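Methionyl-tRNA formyltransferase (Clostridium thermocellum, PDB 1ZGH) probably catalyses transfer of a formyl group from 10-formyltetrahydrofolate to the amino group of the methionine carried by initiator tRNA. Local coordinates at residues A[37-42]-A[221-226]; A[118-123]-A[190-195]; A[200-205]-A[213-218]; A[206-211]-A[245-250]; A[235-240]-A[249-254]. One frame throughout, in Å; residues are numbered along the deposited sequence.

Overall arrangement
Contacts 1 and 2 lie nearest the middle of the chain and are held largely by polar side chains: at contact 1, on the surface, a carboxylate meets the start of helix 40-52, while the partly buried contact 2 combines a salt bridge, a hydrogen bond from a side-chain amide and a ring against helix 116-122. Contacts 3, 4 and 5 belong to the C-terminal part. Contact 3 is buried and made by apolar groups; contact 4, on the same helix 208-217, repeats that chemistry at the surface against strand 246-254. Contact 5, also at the surface, pairs that strand with 233-243 by backbone bonds and adds a salt bridge. Residues 221-226 of contact 1 touch contacts 2, 3 and 5.

Contact 1. Residues A[37-42]-A[221-226]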
# COMPACT_ATOMS: atom_id res chain seq x y z
N THR A 37 -8.39 4.22 5.59
CA THR A 37 -6.95 3.92 5.49
C THR A 37 -6.40 3.54 6.85
O THR A 37 -6.95 3.95 7.90
CB THR A 37 -6.18 5.15 4.94
OG1 THR A 37 -4.85 4.78 4.52
CG2 THR A 37 -6.14 6.31 6.00
N THR A 38 -5.30 2.79 6.81
CA THR A 38 -4.48 2.54 7.97
C THR A 38 -3.04 3.00 7.69
O THR A 38 -2.70 3.42 6.58
CB THR A 38 -4.52 1.04 8.32
OG1 THR A 38 -4.00 0.32 7.23
CG2 THR A 38 -5.96 0.61 8.53
N LYS A 39 -2.23 2.90 8.74
CA LYS A 39 -0.84 3.38 8.85
C LYS A 39 -0.80 4.83 9.22
O LYS A 39 -1.55 5.65 8.70
CB LYS A 39 0.01 3.12 7.61
CG LYS A 39 -0.01 1.68 7.12
CD LYS A 39 0.54 0.64 8.17
CE LYS A 39 0.83 -0.67 7.48
NZ LYS A 39 1.33 -1.74 8.40
N SER A 40 0.08 5.15 10.17
CA SER A 40 0.13 6.48 10.74
C SER A 40 0.26 7.58 9.69
O SER A 40 -0.38 8.62 9.79
CB SER A 40 1.30 6.55 11.76
OG SER A 40 2.55 6.35 11.13
N TRP A 41 1.09 7.37 8.67
CA TRP A 41 1.35 8.46 7.69
C TRP A 41 0.08 8.73 6.84
O TRP A 41 -0.22 9.87 6.50
CB TRP A 41 2.59 8.16 6.82
CG TRP A 41 2.55 6.82 6.14
CD1 TRP A 41 1.97 6.52 4.96
CD2 TRP A 41 3.07 5.58 6.64
NE1 TRP A 41 2.11 5.18 4.66
CE2 TRP A 41 2.77 4.58 5.70
CE3 TRP A 41 3.80 5.24 7.79
CZ2 TRP A 41 3.19 3.26 5.86
CZ3 TRP A 41 4.17 3.93 7.97
CH2 TRP A 41 3.87 2.96 7.01
N ASN A 42 -0.66 7.68 6.51
CA ASN A 42 -1.88 7.82 5.71
C ASN A 42 -2.96 8.53 6.51
O ASN A 42 -3.67 9.37 5.99
CB ASN A 42 -2.43 6.46 5.27
CG ASN A 42 -1.57 5.80 4.19
OD1 ASN A 42 -1.18 6.46 3.23
ND2 ASN A 42 -1.28 4.53 4.35
N GLU A 221 6.30 0.35 9.47
CA GLU A 221 5.32 0.22 10.53
C GLU A 221 4.45 -0.97 10.26
O GLU A 221 3.79 -1.06 9.20
CB GLU A 221 4.50 1.53 10.60
CG GLU A 221 3.50 1.64 11.69
CD GLU A 221 2.81 2.97 11.59
OE1 GLU A 221 3.50 4.03 11.84
OE2 GLU A 221 1.63 2.95 11.18
N GLY A 222 4.46 -1.90 11.22
CA GLY A 222 3.55 -3.05 11.21
C GLY A 222 4.06 -4.25 10.41
O GLY A 222 3.35 -5.23 10.33
N TYR A 223 5.25 -4.17 9.81
CA TYR A 223 5.76 -5.24 8.96
C TYR A 223 6.71 -6.14 9.72
O TYR A 223 7.41 -5.66 10.61
CB TYR A 223 6.41 -4.66 7.68
CG TYR A 223 5.37 -4.05 6.79
CD1 TYR A 223 4.65 -4.84 5.88
CD2 TYR A 223 5.03 -2.69 6.89
CE1 TYR A 223 3.66 -4.28 5.07
CE2 TYR A 223 4.03 -2.13 6.10
CZ TYR A 223 3.34 -2.93 5.18
OH TYR A 223 2.32 -2.38 4.39
N PRO A 224 6.73 -7.47 9.39
CA PRO A 224 7.63 -8.43 10.06
C PRO A 224 9.04 -8.29 9.52
O PRO A 224 9.30 -8.64 8.35
CB PRO A 224 7.07 -9.81 9.66
CG PRO A 224 6.38 -9.58 8.35
CD PRO A 224 5.90 -8.12 8.36
N ARG A 225 9.95 -7.79 10.35
CA ARG A 225 11.31 -7.52 9.89
C ARG A 225 12.03 -8.73 9.30
O ARG A 225 11.83 -9.86 9.73
CB ARG A 225 12.17 -6.98 11.04
CG ARG A 225 11.74 -5.62 11.57
CD ARG A 225 12.05 -4.48 10.68
NE ARG A 225 11.60 -3.22 11.30
CZ ARG A 225 10.34 -2.79 11.27
NH1 ARG A 225 9.41 -3.52 10.66
NH2 ARG A 225 10.01 -1.64 11.86
N ALA A 226 12.97 -8.45 8.41
CA ALA A 226 13.84 -9.45 7.86
C ALA A 226 14.63 -10.10 9.01
O ALA A 226 15.10 -9.41 9.91
CB ALA A 226 14.80 -8.86 6.83
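Ser-40 OG gives its hydrogen to Glu-221 OE1 over 2.6 Å, while the second oxygen of the same carboxylate, Glu-221 OE2, takes the backbone hydrogen of Ser-40 N at 2.9 Å, nearly straight at 169°. Both oxygens use their syn lone pairs, so one residue at the start of helix 40-52 holds the carboxylate at two points and fixes its rotation. The positive end of the helix would probably help stabilise the negative charge. Glu-221 spans the gap because its chain is fully extended, with CG opposite the backbone N (chi1 -176°). On the way its CB packs obliquely against the indole, 3.6 Å from Trp-41 CZ3.

Lys-39 runs past this side chain in the opposite direction. Its bend at chi2 (-61°) carries the amine beyond the carboxylate to the backbone, where Lys-39 NZ donates to Glu-221 O at 2.7 Å. With 5.5 Å between Lys-39 NZ and Glu-221 OE2, the two charges are near each other without direct contact. The lysine also skirts the phenol ring, its NZ 3.6 Å from Tyr-223 CE2, and its CB rests over one face of the indole.

Behind these groups stands helix 156-178: Trp-41 packs on Phe-160 and Met-161, Tyr-223 meets the Phe-160 ring, and Glu-157 accepts from Glu-221 N. The loop between helix 208-217 and strand 227-230 is thus joined to the formyl transferase region.

Contact 2. Residues A[118-123]-A[190-195]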
# COMPACT_ATOMS: atom_id res chain seq x y z
N GLN A 118 7.01 -5.76 -1.60
CA GLN A 118 7.96 -6.84 -1.44
C GLN A 118 8.05 -7.66 -2.72
O GLN A 118 9.15 -8.02 -3.15
CB GLN A 118 7.60 -7.72 -0.23
CG GLN A 118 7.66 -7.02 1.12
CD GLN A 118 6.47 -6.10 1.42
OE1 GLN A 118 5.39 -6.32 0.89
NE2 GLN A 118 6.68 -5.06 2.26
N ASN A 119 6.92 -7.91 -3.37
CA ASN A 119 6.94 -8.62 -4.65
C ASN A 119 7.70 -7.85 -5.76
O ASN A 119 8.44 -8.45 -6.56
CB ASN A 119 5.53 -8.96 -5.09
CG ASN A 119 5.05 -10.29 -4.51
OD1 ASN A 119 5.66 -11.35 -4.78
ND2 ASN A 119 3.97 -10.25 -3.74
N LEU A 120 7.59 -6.51 -5.76
CA LEU A 120 8.31 -5.66 -6.72
C LEU A 120 9.83 -5.62 -6.45
O LEU A 120 10.63 -5.76 -7.37
CB LEU A 120 7.76 -4.23 -6.69
CG LEU A 120 6.34 -4.09 -7.27
CD1 LEU A 120 5.73 -2.75 -6.78
CD2 LEU A 120 6.36 -4.18 -8.79
N ILE A 121 10.20 -5.40 -5.18
CA ILE A 121 11.61 -5.32 -4.77
C ILE A 121 12.32 -6.67 -4.93
O ILE A 121 13.40 -6.69 -5.51
CB ILE A 121 11.79 -4.73 -3.37
CG1 ILE A 121 11.38 -3.26 -3.39
CG2 ILE A 121 13.31 -4.84 -2.89
CD1 ILE A 121 11.44 -2.57 -2.02
N GLU A 122 11.69 -7.78 -4.54
CA GLU A 122 12.19 -9.13 -4.94
C GLU A 122 12.49 -9.29 -6.41
O GLU A 122 13.42 -10.03 -6.80
CB GLU A 122 11.18 -10.21 -4.59
CG GLU A 122 11.16 -10.59 -3.14
CD GLU A 122 10.26 -11.80 -2.92
OE1 GLU A 122 10.51 -12.88 -3.54
OE2 GLU A 122 9.29 -11.65 -2.16
N ARG A 123 11.66 -8.71 -7.26
CA ARG A 123 11.87 -8.82 -8.68
C ARG A 123 12.93 -7.82 -9.20
O ARG A 123 13.09 -7.70 -10.39
CB ARG A 123 10.55 -8.69 -9.43
CG ARG A 123 9.65 -9.92 -9.24
CD ARG A 123 8.24 -9.69 -9.71
NE ARG A 123 7.43 -10.91 -9.65
CZ ARG A 123 7.04 -11.50 -8.52
NH1 ARG A 123 7.33 -10.98 -7.34
NH2 ARG A 123 6.31 -12.61 -8.57
N THR A 190 -0.29 -10.58 -14.56
CA THR A 190 0.58 -11.34 -13.69
C THR A 190 -0.03 -11.26 -12.30
O THR A 190 -0.66 -10.26 -11.96
CB THR A 190 2.01 -10.75 -13.69
OG1 THR A 190 2.68 -11.19 -14.88
CG2 THR A 190 2.80 -11.16 -12.47
N VAL A 191 0.12 -12.32 -11.51
CA VAL A 191 -0.48 -12.33 -10.19
C VAL A 191 0.58 -12.56 -9.11
O VAL A 191 1.38 -13.50 -9.16
CB VAL A 191 -1.70 -13.28 -10.04
CG1 VAL A 191 -2.68 -13.09 -11.21
CG2 VAL A 191 -1.28 -14.74 -9.94
N PHE A 192 0.58 -11.63 -8.18
CA PHE A 192 1.42 -11.66 -7.00
C PHE A 192 0.65 -12.37 -5.90
O PHE A 192 -0.57 -12.27 -5.84
CB PHE A 192 1.64 -10.23 -6.51
CG PHE A 192 2.58 -9.42 -7.34
CD1 PHE A 192 3.40 -9.99 -8.30
CD2 PHE A 192 2.71 -8.06 -7.06
CE1 PHE A 192 4.32 -9.20 -9.02
CE2 PHE A 192 3.63 -7.27 -7.75
CZ PHE A 192 4.46 -7.84 -8.72
N GLN A 193 1.39 -13.01 -5.00
CA GLN A 193 0.82 -13.63 -3.81
C GLN A 193 1.18 -12.86 -2.55
O GLN A 193 2.24 -12.24 -2.46
CB GLN A 193 1.36 -15.05 -3.67
CG GLN A 193 1.14 -15.85 -4.91
CD GLN A 193 1.34 -17.34 -4.69
OE1 GLN A 193 2.42 -17.88 -4.99
NE2 GLN A 193 0.31 -18.01 -4.17
N ARG A 194 0.27 -12.92 -1.58
CA ARG A 194 0.46 -12.28 -0.31
C ARG A 194 1.60 -13.00 0.40
O ARG A 194 1.67 -14.21 0.40
CB ARG A 194 -0.81 -12.29 0.54
CG ARG A 194 -0.68 -11.33 1.73
N ARG A 195 2.54 -12.24 0.95
CA ARG A 195 3.70 -12.87 1.58
C ARG A 195 3.34 -13.17 3.05
O ARG A 195 2.60 -12.42 3.66
CB ARG A 195 4.95 -11.98 1.41
CG ARG A 195 5.58 -12.18 -0.01
CD ARG A 195 6.81 -11.31 -0.37
NE ARG A 195 8.04 -11.72 0.36
CZ ARG A 195 8.31 -11.33 1.59
NH1 ARG A 195 7.50 -10.52 2.21
NH2 ARG A 195 9.38 -11.75 2.23
O HOH W 1 4.10 -13.44 -5.59
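Asn-119 and Phe-192 provide the stacking. Asn-119 CB sits centrally over one face of the ring, 3.6 Å from Phe-192 CD2, in a CH-pi contact, and the amide continues over the ring with the planes 22° apart. Arg-123 brings its guanidinium alongside, one face of it over Phe-192 CE1, although the two planes are inclined by 45°.

Hydrogen bonds come from the same asparagine. Its amide donates from Asn-119 ND2 to Gln-193 O at 2.9 Å, and a water joins Asn-119 OD1 (2.7 Å) to Gln-193 N (2.8 Å). Arg-123 NH1 donates to Asn-119 OD1 at 3.1 Å and also to Asn-119 O, steadying the amide from the helix side.

Phe-192 lies on a short, weakly bonded strand parallel to strand 112-113, which precedes helix 116-122 in the chain; the contact packs that helix beside this two-stranded pairing.

Charge acts at one end, where Glu-122 OE2 forms a salt bridge with Arg-195 NE at 2.8 Å. Arg-195 also crosses the aliphatic part of Gln-118, whose NE2 donates to Met-217 O.

Contact 3. Residues A[200-205]-A[213-218]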
# COMPACT_ATOMS: atom_id res chain seq x y z
N SER A 200 9.92 -13.61 5.64
CA SER A 200 10.92 -12.63 6.08
C SER A 200 12.33 -13.17 6.36
O SER A 200 13.28 -12.40 6.55
CB SER A 200 10.40 -11.95 7.34
OG SER A 200 9.28 -11.17 7.02
N GLU A 201 12.48 -14.50 6.38
CA GLU A 201 13.74 -15.14 6.68
C GLU A 201 14.73 -14.96 5.52
O GLU A 201 14.40 -15.23 4.38
CB GLU A 201 13.54 -16.65 6.97
CG GLU A 201 14.79 -17.28 7.60
CD GLU A 201 14.65 -18.76 7.92
OE1 GLU A 201 13.57 -19.34 7.71
OE2 GLU A 201 15.64 -19.35 8.40
N ILE A 202 15.92 -14.45 5.84
CA ILE A 202 16.98 -14.23 4.87
C ILE A 202 17.77 -15.56 4.74
O ILE A 202 18.16 -16.14 5.76
CB ILE A 202 17.95 -13.17 5.36
CG1 ILE A 202 17.28 -11.78 5.46
CG2 ILE A 202 19.23 -13.11 4.52
CD1 ILE A 202 18.03 -10.83 6.40
N SER A 203 18.02 -16.00 3.50
CA SER A 203 18.84 -17.19 3.27
C SER A 203 20.31 -16.85 3.26
O SER A 203 20.69 -15.79 2.77
CB SER A 203 18.45 -17.82 1.93
OG SER A 203 19.45 -18.69 1.45
N PRO A 204 21.18 -17.80 3.72
CA PRO A 204 22.60 -17.54 3.60
C PRO A 204 23.10 -17.49 2.15
O PRO A 204 24.22 -17.04 1.92
CB PRO A 204 23.24 -18.72 4.37
CG PRO A 204 22.28 -19.76 4.32
CD PRO A 204 20.92 -19.11 4.34
N ASP A 205 22.29 -17.90 1.19
CA ASP A 205 22.69 -17.92 -0.23
C ASP A 205 22.37 -16.60 -0.97
O ASP A 205 22.70 -16.46 -2.15
CB ASP A 205 21.95 -19.03 -0.94
CG ASP A 205 22.39 -20.40 -0.48
OD1 ASP A 205 23.58 -20.58 -0.12
OD2 ASP A 205 21.52 -21.29 -0.49
N ASP A 213 18.04 -5.54 0.21
CA ASP A 213 16.65 -5.42 -0.29
C ASP A 213 15.69 -6.01 0.70
O ASP A 213 14.70 -5.38 1.01
CB ASP A 213 16.48 -6.04 -1.67
CG ASP A 213 17.11 -5.20 -2.76
OD1 ASP A 213 17.33 -4.01 -2.52
OD2 ASP A 213 17.40 -5.73 -3.85
N TYR A 214 15.99 -7.22 1.20
CA TYR A 214 15.12 -7.87 2.22
C TYR A 214 14.94 -7.04 3.50
O TYR A 214 13.83 -6.84 3.97
CB TYR A 214 15.62 -9.29 2.58
CG TYR A 214 14.88 -10.36 1.83
CD1 TYR A 214 14.95 -10.44 0.44
CD2 TYR A 214 14.10 -11.31 2.51
CE1 TYR A 214 14.24 -11.42 -0.26
CE2 TYR A 214 13.39 -12.31 1.82
CZ TYR A 214 13.47 -12.35 0.44
OH TYR A 214 12.82 -13.33 -0.25
N ILE A 215 16.04 -6.53 4.06
CA ILE A 215 15.96 -5.70 5.24
C ILE A 215 15.15 -4.42 5.00
O ILE A 215 14.20 -4.13 5.75
CB ILE A 215 17.35 -5.33 5.80
CG1 ILE A 215 18.14 -6.60 6.17
CG2 ILE A 215 17.17 -4.38 7.02
CD1 ILE A 215 19.58 -6.31 6.52
N ARG A 216 15.47 -3.68 3.94
CA ARG A 216 14.76 -2.42 3.69
C ARG A 216 13.27 -2.61 3.34
O ARG A 216 12.46 -1.80 3.76
CB ARG A 216 15.43 -1.59 2.60
CG ARG A 216 15.16 -2.03 1.16
CD ARG A 216 16.14 -1.33 0.26
NE ARG A 216 16.10 -1.79 -1.12
CZ ARG A 216 15.28 -1.33 -2.06
NH1 ARG A 216 14.38 -0.37 -1.82
NH2 ARG A 216 15.38 -1.82 -3.27
N MSE A 217 12.94 -3.67 2.59
CA MSE A 217 11.58 -3.88 2.07
C MSE A 217 10.63 -4.32 3.19
O MSE A 217 9.43 -4.18 3.04
CB MSE A 217 11.54 -4.88 0.92
CG MSE A 217 11.51 -6.36 1.34
SE MSE A 217 11.70 -7.56 -0.19
CE MSE A 217 11.15 -9.30 0.74
N LEU A 218 11.19 -4.82 4.30
CA LEU A 218 10.44 -5.17 5.50
C LEU A 218 10.54 -4.20 6.70
O LEU A 218 9.99 -4.49 7.78
CB LEU A 218 10.83 -6.60 5.92
CG LEU A 218 10.50 -7.63 4.84
CD1 LEU A 218 11.30 -8.92 5.03
CD2 LEU A 218 9.04 -7.91 4.76
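Tyr-214 and Ile-202 run antiparallel, alongside each other, and their nearest atoms, Ile-202 CG1 and Tyr-214 CB, are 4.2 Å apart. The isoleucine therefore meets the root of the tyrosine, while the ring reaches back along the loop: its edge faces Ser-200 O, and Tyr-214 CE2 comes within 4.0 Å of Glu-201 O. Within the helix the methyl carbon CE of Met-217, a selenomethionine, lies centrally over one face of this ring, 3.7 Å above its plane.

Ile-202 sends its longer branch onward to the helix, since CG1 is turned opposite its own carbonyl carbon (chi1 -66°), and Ile-202 CD1 ends 4.2 Å from Ile-215 CG1. At the other end of the contact, Leu-218 CD1 approaches Ser-200 OG to 3.6 Å. That hydroxyl is hydrogen-bonded to Pro-224 O, so the buried oxygen has a polar partner beside the leucine.

The loop is thereby held between helix 208-217 and strand 227-230, where Ser-200 and Ile-202 bond through the backbone to Phe-227; Ile-202 and Ile-215 both also touch Phe-237 of strand 233-243.

Contact 4. Residues A[206-211]-A[245-250]; sequences FDLEKI and GKIIAD
Leu-208 and Lys-246 are the residues whose alpha carbons come nearest, with 7.5 Å between Leu-208 CA and Lys-246 CA, as the first turn of helix 208-217 faces the beginning of strand 246-254. Side chains fill that gap. Leu-208 and Ile-247 interdigitate from opposite sides, bringing Leu-208 CD1 to 3.7 Å from Ile-247 CD1. The other branch of the leucine diverges toward the strand backbone, where Leu-208 CD2 lies 3.8 Å from Lys-246 N. With CG anti to the backbone N (chi1 -165°), Leu-208 is directed at the strand, and its two methyls divide between Ile-247 and the strand backbone.

Ile-247 pushes its longer branch in under the helix. Its terminal methyl, Ile-247 CD1, comes to 3.5 Å from Leu-208 O and to 4.0 Å from Ile-211 CG2, one helical turn further on. Leu-208 and Ile-211 thus form two neighbouring supports for a single methyl group. The turn that carries them is itself stabilised at its start: Asp-207, the N-cap, accepts from Lys-210 N through OD1 at 3.0 Å, with an angle of 156° at the hydrogen. Met-242, on the adjoining strand 233-243, touches both Leu-208 and Ile-247.

No hydrogen bond crosses between the segments. The contact between helix and edge strand therefore rests mainly on apolar packing, a small patch near the protein surface that carries no directional polar bond.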
# COMPACT_ATOMS: atom_id res chain seq x y z
N PHE A 206 21.70 -15.68 -0.29
CA PHE A 206 21.42 -14.36 -0.87
C PHE A 206 22.73 -13.61 -1.05
O PHE A 206 23.58 -13.64 -0.16
CB PHE A 206 20.53 -13.52 0.04
CG PHE A 206 19.09 -13.95 0.13
CD1 PHE A 206 18.62 -15.12 -0.46
CD2 PHE A 206 18.20 -13.17 0.89
CE1 PHE A 206 17.27 -15.49 -0.33
CE2 PHE A 206 16.86 -13.53 1.02
CZ PHE A 206 16.39 -14.70 0.40
N ASP A 207 22.88 -12.92 -2.17
CA ASP A 207 23.98 -11.97 -2.27
C ASP A 207 23.76 -10.72 -1.38
O ASP A 207 22.67 -10.52 -0.78
CB ASP A 207 24.35 -11.71 -3.78
CG ASP A 207 23.38 -10.78 -4.52
OD1 ASP A 207 22.59 -10.03 -3.95
OD2 ASP A 207 23.42 -10.79 -5.77
N LEU A 208 24.78 -9.88 -1.23
CA LEU A 208 24.69 -8.78 -0.29
C LEU A 208 23.56 -7.77 -0.63
O LEU A 208 22.87 -7.32 0.28
CB LEU A 208 26.03 -8.05 -0.18
CG LEU A 208 26.16 -7.11 1.02
CD1 LEU A 208 26.23 -7.87 2.34
CD2 LEU A 208 27.40 -6.24 0.84
N GLU A 209 23.37 -7.45 -1.91
CA GLU A 209 22.32 -6.51 -2.34
C GLU A 209 20.95 -7.10 -2.07
O GLU A 209 20.05 -6.37 -1.68
CB GLU A 209 22.39 -6.11 -3.83
CG GLU A 209 21.31 -4.97 -4.13
CD GLU A 209 21.60 -4.18 -5.41
OE1 GLU A 209 22.59 -4.52 -6.10
OE2 GLU A 209 20.85 -3.22 -5.71
N LYS A 210 20.79 -8.42 -2.25
CA LYS A 210 19.51 -9.06 -1.95
C LYS A 210 19.20 -9.03 -0.45
O LYS A 210 18.06 -8.80 -0.06
CB LYS A 210 19.45 -10.50 -2.47
CG LYS A 210 18.07 -11.13 -2.38
N ILE A 211 20.22 -9.24 0.39
CA ILE A 211 20.08 -9.05 1.84
C ILE A 211 19.62 -7.64 2.19
O ILE A 211 18.65 -7.46 2.95
CB ILE A 211 21.33 -9.46 2.64
CG1 ILE A 211 21.61 -10.95 2.47
CG2 ILE A 211 21.15 -9.16 4.13
CD1 ILE A 211 22.96 -11.38 3.03
N GLY A 245 31.58 -3.45 0.68
CA GLY A 245 31.76 -4.81 1.17
C GLY A 245 30.94 -5.23 2.37
O GLY A 245 31.10 -6.34 2.88
N LYS A 246 30.04 -4.36 2.85
CA LYS A 246 29.25 -4.68 4.03
C LYS A 246 27.96 -3.88 4.13
O LYS A 246 27.83 -2.81 3.52
CB LYS A 246 30.08 -4.42 5.31
CG LYS A 246 30.39 -2.99 5.59
CD LYS A 246 31.46 -2.88 6.66
CE LYS A 246 31.75 -1.47 7.06
NZ LYS A 246 32.92 -1.47 7.99
N ILE A 247 27.04 -4.38 4.93
CA ILE A 247 25.81 -3.64 5.32
C ILE A 247 25.95 -3.36 6.81
O ILE A 247 26.30 -4.27 7.56
CB ILE A 247 24.55 -4.50 5.12
CG1 ILE A 247 24.34 -4.82 3.64
CG2 ILE A 247 23.29 -3.86 5.79
CD1 ILE A 247 23.30 -5.91 3.43
N ILE A 248 25.68 -2.13 7.21
CA ILE A 248 25.52 -1.73 8.60
C ILE A 248 24.03 -1.64 8.87
O ILE A 248 23.28 -1.00 8.12
CB ILE A 248 26.16 -0.39 8.86
CG1 ILE A 248 27.65 -0.47 8.52
CG2 ILE A 248 26.02 0.06 10.36
CD1 ILE A 248 28.26 0.85 8.46
N ALA A 249 23.59 -2.29 9.95
CA ALA A 249 22.17 -2.33 10.32
C ALA A 249 22.02 -2.36 11.83
O ALA A 249 23.02 -2.51 12.56
CB ALA A 249 21.50 -3.54 9.69
N ASP A 250 20.78 -2.15 12.28
CA ASP A 250 20.35 -2.41 13.67
C ASP A 250 19.88 -3.82 13.65
O ASP A 250 19.34 -4.29 12.62
CB ASP A 250 19.19 -1.52 14.12
CG ASP A 250 19.61 -0.08 14.31
OD1 ASP A 250 20.83 0.18 14.45
OD2 ASP A 250 18.72 0.81 14.32

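Contact 5. Residues A[235-240]-A[249-254]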
# COMPACT_ATOMS: atom_id res chain seq x y z
N LEU A 235 17.22 -13.14 14.93
CA LEU A 235 17.89 -11.85 14.76
C LEU A 235 17.12 -11.04 13.73
O LEU A 235 17.05 -11.45 12.54
CB LEU A 235 19.33 -12.04 14.28
CG LEU A 235 20.32 -12.46 15.35
CD1 LEU A 235 20.02 -13.85 15.92
CD2 LEU A 235 21.71 -12.42 14.74
N GLU A 236 16.47 -9.96 14.17
CA GLU A 236 15.66 -9.13 13.29
C GLU A 236 16.41 -7.85 12.94
O GLU A 236 16.94 -7.19 13.82
CB GLU A 236 14.32 -8.78 13.95
CG GLU A 236 13.42 -9.98 14.12
CD GLU A 236 11.99 -9.62 14.59
OE1 GLU A 236 11.65 -8.44 14.75
OE2 GLU A 236 11.18 -10.54 14.79
N PHE A 237 16.45 -7.51 11.66
CA PHE A 237 17.27 -6.42 11.17
C PHE A 237 16.42 -5.24 10.71
O PHE A 237 15.30 -5.42 10.19
CB PHE A 237 18.15 -6.88 9.96
CG PHE A 237 19.01 -8.06 10.28
CD1 PHE A 237 20.27 -7.88 10.83
CD2 PHE A 237 18.58 -9.37 10.03
CE1 PHE A 237 21.05 -8.94 11.15
CE2 PHE A 237 19.38 -10.43 10.34
CZ PHE A 237 20.62 -10.21 10.90
N SER A 238 16.97 -4.05 10.87
CA SER A 238 16.37 -2.82 10.33
C SER A 238 17.44 -1.75 10.12
O SER A 238 18.63 -1.94 10.50
CB SER A 238 15.26 -2.34 11.27
OG SER A 238 15.83 -2.10 12.54
N ARG A 239 17.04 -0.66 9.45
CA ARG A 239 17.86 0.50 9.21
C ARG A 239 19.21 0.14 8.56
O ARG A 239 20.30 0.52 9.02
CB ARG A 239 18.09 1.27 10.49
CG ARG A 239 18.59 2.71 10.22
CD ARG A 239 18.19 3.66 11.33
NE ARG A 239 18.76 3.32 12.62
CZ ARG A 239 19.83 3.89 13.16
NH1 ARG A 239 20.54 4.82 12.50
NH2 ARG A 239 20.22 3.51 14.37
N ALA A 240 19.10 -0.58 7.46
CA ALA A 240 20.25 -1.02 6.72
C ALA A 240 20.87 0.11 5.91
O ALA A 240 20.16 0.96 5.39
CB ALA A 240 19.82 -2.10 5.79
N ALA A 249 23.59 -2.29 9.95
CA ALA A 249 22.17 -2.33 10.32
C ALA A 249 22.02 -2.36 11.83
O ALA A 249 23.02 -2.51 12.56
CB ALA A 249 21.50 -3.54 9.69
N ASP A 250 20.78 -2.15 12.28
CA ASP A 250 20.35 -2.41 13.67
C ASP A 250 19.88 -3.82 13.65
O ASP A 250 19.34 -4.29 12.62
CB ASP A 250 19.19 -1.52 14.12
CG ASP A 250 19.61 -0.08 14.31
OD1 ASP A 250 20.83 0.18 14.45
OD2 ASP A 250 18.72 0.81 14.32
N VAL A 251 20.11 -4.50 14.77
CA VAL A 251 19.65 -5.86 14.99
C VAL A 251 19.00 -5.96 16.39
O VAL A 251 19.47 -5.31 17.40
CB VAL A 251 20.79 -6.88 14.77
CG1 VAL A 251 21.96 -6.72 15.81
CG2 VAL A 251 20.22 -8.29 14.73
N GLU A 252 17.93 -6.73 16.46
CA GLU A 252 17.40 -7.24 17.73
C GLU A 252 17.66 -8.74 17.82
O GLU A 252 17.24 -9.54 16.94
CB GLU A 252 15.90 -6.96 17.85
CG GLU A 252 15.58 -5.46 17.71
CD GLU A 252 14.15 -5.12 18.20
OE1 GLU A 252 13.26 -6.01 18.12
OE2 GLU A 252 13.92 -4.00 18.70
N ILE A 253 18.37 -9.13 18.86
CA ILE A 253 18.68 -10.54 19.15
C ILE A 253 17.66 -10.96 20.18
O ILE A 253 17.75 -10.62 21.37
CB ILE A 253 20.14 -10.74 19.65
CG1 ILE A 253 21.12 -10.23 18.60
CG2 ILE A 253 20.39 -12.25 20.03
CD1 ILE A 253 22.55 -9.93 19.12
N ILE A 254 16.65 -11.71 19.70
CA ILE A 254 15.48 -11.97 20.49
C ILE A 254 15.48 -13.40 20.98
O ILE A 254 15.64 -14.34 20.18
CB ILE A 254 14.22 -11.75 19.68
CG1 ILE A 254 14.21 -10.33 19.13
CG2 ILE A 254 12.93 -12.05 20.53
CD1 ILE A 254 13.23 -10.11 18.08
O HOH W 2 15.92 0.24 13.64
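Glu-236 and Glu-252 form a hydrogen-bonded antiparallel pair, with Glu-236 N to Glu-252 O and Glu-252 N to Glu-236 O both at 2.9 Å. Ser-238 and Asp-250 make the next such pair, the shorter bond running from Asp-250 N to Ser-238 O at 2.8 Å. The non-hydrogen-bonded pairs alternate with these and turn apolar groups to the other face of the sheet: Phe-237 lies side by side with Val-251, CE1 of the ring 3.7 Å from Val-251 CG2, and Leu-235 does the same with Ile-253.

On the face of the two glutamates, Ile-254 CD1 packs across Glu-236 CD at 3.7 Å. The carboxylates of Glu-236 and Glu-252 stand near enough that each might raise the other's proton affinity slightly.

Beyond the last pair the chain turns a corner at Arg-239, whose side chain, bent at chi3 (63°), reaches back to the partner strand. In a salt bridge, two of its nitrogens grip one oxygen side-on: Arg-239 NE lies 3.0 Å from Asp-250 OD2, above the carboxylate plane, and Arg-239 NH2 meets the syn lone pair of Asp-250 OD2. A water donates to Asp-250 OD2 as well and is bonded to Ser-238 OG. Asp-219 holds the corner itself, accepting from Arg-239 N.

Farther out, Ile-215 of helix 208-217 packs on Phe-237 and Ala-240, and strand 227-230 flanks the other edge of strand 233-243. Together the paired strands make a beta hairpin within the three-stranded antiparallel sheet of the C-terminal domain.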